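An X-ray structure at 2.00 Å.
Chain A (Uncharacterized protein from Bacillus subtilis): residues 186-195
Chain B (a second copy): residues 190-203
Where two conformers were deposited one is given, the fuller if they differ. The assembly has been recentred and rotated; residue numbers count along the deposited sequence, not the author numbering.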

# COMPACT_ATOMS: atom_id res chain seq x y z
N GLU A 186 3.09 14.92 14.48
CA GLU A 186 1.67 15.24 14.69
C GLU A 186 0.92 15.33 13.37
O GLU A 186 -0.16 14.78 13.28
CB GLU A 186 1.47 16.55 15.47
CG GLU A 186 1.80 16.45 16.94
CD GLU A 186 0.69 15.81 17.77
OE1 GLU A 186 -0.50 15.92 17.40
OE2 GLU A 186 1.03 15.21 18.82
N GLU A 187 1.47 16.03 12.37
CA GLU A 187 0.84 16.16 11.05
C GLU A 187 0.65 14.76 10.40
O GLU A 187 -0.40 14.42 9.88
CB GLU A 187 1.73 16.96 10.07
CG GLU A 187 2.46 18.20 10.60
CD GLU A 187 3.39 18.78 9.53
OE1 GLU A 187 3.07 18.62 8.34
OE2 GLU A 187 4.44 19.37 9.86
N ARG A 188 1.72 13.99 10.42
CA ARG A 188 1.74 12.67 9.77
C ARG A 188 0.77 11.68 10.43
O ARG A 188 0.06 10.96 9.75
CB ARG A 188 3.17 12.10 9.74
CG ARG A 188 4.10 12.86 8.79
CD ARG A 188 5.41 12.06 8.63
NE ARG A 188 6.31 12.81 7.82
CZ ARG A 188 7.19 12.28 6.97
NH1 ARG A 188 7.30 10.95 6.79
NH2 ARG A 188 7.89 13.10 6.26
N HIS A 189 0.76 11.69 11.74
CA HIS A 189 -0.14 10.87 12.55
C HIS A 189 -1.57 11.24 12.30
O HIS A 189 -2.39 10.38 12.08
CB HIS A 189 0.18 11.06 14.00
CG HIS A 189 -0.70 10.29 14.93
ND1 HIS A 189 -0.52 8.95 15.18
CD2 HIS A 189 -1.75 10.68 15.69
CE1 HIS A 189 -1.41 8.55 16.08
NE2 HIS A 189 -2.17 9.58 16.40
N GLU A 190 -1.87 12.53 12.33
CA GLU A 190 -3.23 12.96 12.06
C GLU A 190 -3.68 12.58 10.64
O GLU A 190 -4.86 12.24 10.41
CB GLU A 190 -3.40 14.44 12.27
CG GLU A 190 -3.37 14.82 13.75
CD GLU A 190 -4.44 14.06 14.56
OE1 GLU A 190 -5.58 13.86 14.04
OE2 GLU A 190 -4.11 13.68 15.71
N PHE A 191 -2.79 12.70 9.69
CA PHE A 191 -3.14 12.30 8.31
C PHE A 191 -3.45 10.78 8.26
O PHE A 191 -4.38 10.31 7.61
CB PHE A 191 -2.01 12.65 7.31
CG PHE A 191 -2.38 12.32 5.90
CD1 PHE A 191 -3.24 13.12 5.21
CD2 PHE A 191 -1.98 11.12 5.35
CE1 PHE A 191 -3.62 12.79 3.93
CE2 PHE A 191 -2.37 10.76 4.09
CZ PHE A 191 -3.18 11.57 3.37
N MET A 192 -2.64 10.00 8.95
CA MET A 192 -2.84 8.55 9.01
C MET A 192 -4.22 8.25 9.70
O MET A 192 -4.95 7.41 9.24
CB MET A 192 -1.68 7.94 9.79
CG MET A 192 -1.52 6.47 9.70
SD MET A 192 0.19 5.88 10.28
CE MET A 192 0.38 6.83 11.80
N LEU A 193 -4.60 9.01 10.71
CA LEU A 193 -5.92 8.88 11.31
C LEU A 193 -7.04 9.23 10.30
O LEU A 193 -8.04 8.53 10.23
CB LEU A 193 -6.05 9.73 12.55
CG LEU A 193 -5.34 9.17 13.80
CD1 LEU A 193 -5.40 10.15 14.98
CD2 LEU A 193 -5.99 7.83 14.21
N GLN A 194 -6.84 10.28 9.49
CA GLN A 194 -7.80 10.57 8.42
C GLN A 194 -7.94 9.43 7.40
O GLN A 194 -9.06 9.13 6.93
CB GLN A 194 -7.49 11.94 7.80
CG GLN A 194 -7.72 13.09 8.81
CD GLN A 194 -9.17 13.10 9.44
OE1 GLN A 194 -10.17 13.08 8.72
NE2 GLN A 194 -9.24 13.08 10.81
N TYR A 195 -6.82 8.77 7.10
CA TYR A 195 -6.77 7.65 6.14
C TYR A 195 -7.59 6.46 6.68
O TYR A 195 -8.44 5.89 5.99
CB TYR A 195 -5.32 7.25 5.82
CG TYR A 195 -5.30 6.15 4.81
CD1 TYR A 195 -5.43 4.84 5.23
CD2 TYR A 195 -5.26 6.41 3.46
CE1 TYR A 195 -5.46 3.82 4.33
CE2 TYR A 195 -5.31 5.38 2.54
CZ TYR A 195 -5.42 4.07 3.02
OH TYR A 195 -5.50 2.97 2.20
N GLU B 190 -11.58 12.80 -4.78
CA GLU B 190 -11.08 13.90 -3.94
C GLU B 190 -10.07 13.44 -2.86
O GLU B 190 -9.02 14.06 -2.64
CB GLU B 190 -12.25 14.59 -3.25
CG GLU B 190 -11.82 15.67 -2.24
CD GLU B 190 -11.10 16.85 -2.88
OE1 GLU B 190 -11.41 17.19 -4.04
OE2 GLU B 190 -10.24 17.46 -2.19
N PHE B 191 -10.39 12.34 -2.18
CA PHE B 191 -9.49 11.86 -1.16
C PHE B 191 -8.14 11.42 -1.75
O PHE B 191 -7.10 11.75 -1.21
CB PHE B 191 -10.10 10.74 -0.31
CG PHE B 191 -9.18 10.28 0.77
CD1 PHE B 191 -9.01 11.03 1.90
CD2 PHE B 191 -8.42 9.11 0.61
CE1 PHE B 191 -8.13 10.62 2.90
CE2 PHE B 191 -7.54 8.70 1.59
CZ PHE B 191 -7.38 9.45 2.74
N MET B 192 -8.15 10.68 -2.87
CA MET B 192 -6.89 10.23 -3.51
C MET B 192 -6.03 11.45 -3.84
O MET B 192 -4.80 11.36 -3.83
CB MET B 192 -7.12 9.51 -4.84
CG MET B 192 -7.28 8.02 -4.85
SD MET B 192 -7.13 7.22 -6.53
CE MET B 192 -8.06 8.38 -7.55
N LEU B 193 -6.68 12.56 -4.17
CA LEU B 193 -5.96 13.78 -4.50
C LEU B 193 -5.29 14.38 -3.28
O LEU B 193 -4.16 14.79 -3.36
CB LEU B 193 -6.89 14.82 -5.13
CG LEU B 193 -7.26 14.58 -6.59
CD1 LEU B 193 -8.46 15.44 -6.99
CD2 LEU B 193 -6.06 14.92 -7.48
N GLN B 194 -6.00 14.42 -2.16
CA GLN B 194 -5.42 14.90 -0.92
C GLN B 194 -4.27 13.98 -0.52
O GLN B 194 -3.24 14.46 -0.01
CB GLN B 194 -6.48 15.00 0.19
CG GLN B 194 -7.57 16.03 -0.10
CD GLN B 194 -7.03 17.46 -0.12
OE1 GLN B 194 -6.07 17.78 0.58
NE2 GLN B 194 -7.65 18.33 -0.92
N TYR B 195 -4.42 12.68 -0.80
CA TYR B 195 -3.36 11.69 -0.50
C TYR B 195 -2.11 12.00 -1.32
O TYR B 195 -1.04 12.06 -0.76
CB TYR B 195 -3.79 10.23 -0.70
CG TYR B 195 -2.64 9.27 -0.41
CD1 TYR B 195 -1.76 8.92 -1.41
CD2 TYR B 195 -2.40 8.80 0.87
CE1 TYR B 195 -0.65 8.12 -1.14
CE2 TYR B 195 -1.30 7.98 1.15
CZ TYR B 195 -0.42 7.64 0.10
OH TYR B 195 0.67 6.82 0.34
N ILE B 196 -2.27 12.16 -2.64
CA ILE B 196 -1.14 12.45 -3.52
C ILE B 196 -0.43 13.76 -3.14
O ILE B 196 0.79 13.81 -3.05
CB ILE B 196 -1.62 12.46 -4.97
CG1 ILE B 196 -1.89 11.00 -5.36
CG2 ILE B 196 -0.65 13.25 -5.89
CD1 ILE B 196 -2.58 10.86 -6.68
N ARG B 197 -1.21 14.81 -2.88
CA ARG B 197 -0.68 16.08 -2.43
C ARG B 197 0.19 15.90 -1.17
O ARG B 197 1.29 16.48 -1.05
CB ARG B 197 -1.84 17.04 -2.13
N GLN B 198 -0.31 15.11 -0.23
CA GLN B 198 0.43 14.88 0.99
C GLN B 198 1.70 14.07 0.73
O GLN B 198 2.77 14.40 1.24
CB GLN B 198 -0.44 14.22 2.05
CG GLN B 198 0.26 14.13 3.38
CD GLN B 198 0.57 15.52 3.97
OE1 GLN B 198 -0.35 16.32 4.21
NE2 GLN B 198 1.87 15.82 4.21
N LEU B 199 1.57 13.00 -0.06
CA LEU B 199 2.73 12.18 -0.40
C LEU B 199 3.83 13.03 -1.06
O LEU B 199 5.01 12.92 -0.71
CB LEU B 199 2.31 11.07 -1.34
CG LEU B 199 3.35 9.97 -1.51
CD1 LEU B 199 3.67 9.15 -0.14
CD2 LEU B 199 2.92 9.09 -2.63
N GLU B 200 3.42 13.87 -2.01
CA GLU B 200 4.32 14.80 -2.69
C GLU B 200 4.94 15.80 -1.72
O GLU B 200 6.09 16.19 -1.90
CB GLU B 200 3.60 15.50 -3.88
CG GLU B 200 3.27 14.50 -5.00
CD GLU B 200 2.49 15.09 -6.20
OE1 GLU B 200 2.11 16.26 -6.19
OE2 GLU B 200 2.31 14.35 -7.19
N LYS B 201 4.23 16.17 -0.67
CA LYS B 201 4.78 17.06 0.35
C LYS B 201 5.77 16.31 1.24
O LYS B 201 6.82 16.86 1.59
CB LYS B 201 3.66 17.66 1.20
CG LYS B 201 4.05 18.36 2.51
CD LYS B 201 2.76 18.96 3.13
CE LYS B 201 2.97 19.57 4.53
NZ LYS B 201 2.83 18.56 5.63
N ASP B 202 5.46 15.06 1.59
CA ASP B 202 6.38 14.28 2.43
C ASP B 202 7.72 13.93 1.68
O ASP B 202 8.80 13.81 2.30
CB ASP B 202 5.68 13.01 2.90
CG ASP B 202 4.56 13.28 3.92
OD1 ASP B 202 4.39 14.42 4.36
OD2 ASP B 202 3.87 12.33 4.30
N ILE B 203 7.63 13.78 0.35
CA ILE B 203 8.75 13.35 -0.49
C ILE B 203 8.96 14.38 -1.60
O ILE B 203 8.49 14.19 -2.73
CB ILE B 203 8.46 11.92 -1.14
CG1 ILE B 203 8.00 10.91 -0.10
CG2 ILE B 203 9.70 11.40 -1.90
CD1 ILE B 203 7.75 9.50 -0.59
O HOH W 1 10.17 12.59 4.29

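Two helices from two copies of the same protein pack nearly antiparallel, at 158°. Their axes come no closer than 11.9 Å, and side chains make the contact between them. Together the stretches bury 466 Å².

One direct hydrogen bond crosses the contact. Lys B201 NZ donates to Glu A187 OE1 at 2.7 Å, and the pair is also a salt bridge. Both residues are exposed. The lysine leaves its backbone sideways, but its long chain brings the amine across to the carboxylate.

Arg A188 and Asp B202 lie nearby and behave differently. Arg A188 NH2 is 4.2 Å from Asp B202 OD1, and the oxygen lies well out of the guanidinium plane. This is charge proximity, not a salt bridge. Asp B202 CB sits over one guanidinium face, 4.0 Å from Arg A188 NH2. Water 1 makes the link instead: it accepts from Arg A188 NH2 at 3.1 Å and donates to Asp B202 O at 2.7 Å. Arg A188 NH1 is satisfied elsewhere in the structure.

Asp B202 OD1 accepts from Gln B198 NE2 at 2.9 Å, one helical turn back. NE2 is thus satisfied within the helix, and the methylenes of Gln B198 lie over one face of the Phe A191 ring. Gln B198 CG lies 4.0 Å from the centroid of the Phe A191 ring, almost on the ring normal, in a CH-pi contact.

Phe A191 has the largest covered area, 100 Å². Phe A191 CE2 meets Tyr B195 CD2 at 3.8 Å. The reciprocal contact joins Tyr A195 CD2 and Phe B191 CE2 at 3.7 Å. Both phenylalanines point toward the other helix, with chi1 in t, and give apolar surface without a polar group to satisfy. Both tyrosines are buried; they offer ring carbons here, while their OH groups hydrogen-bond elsewhere in the structure.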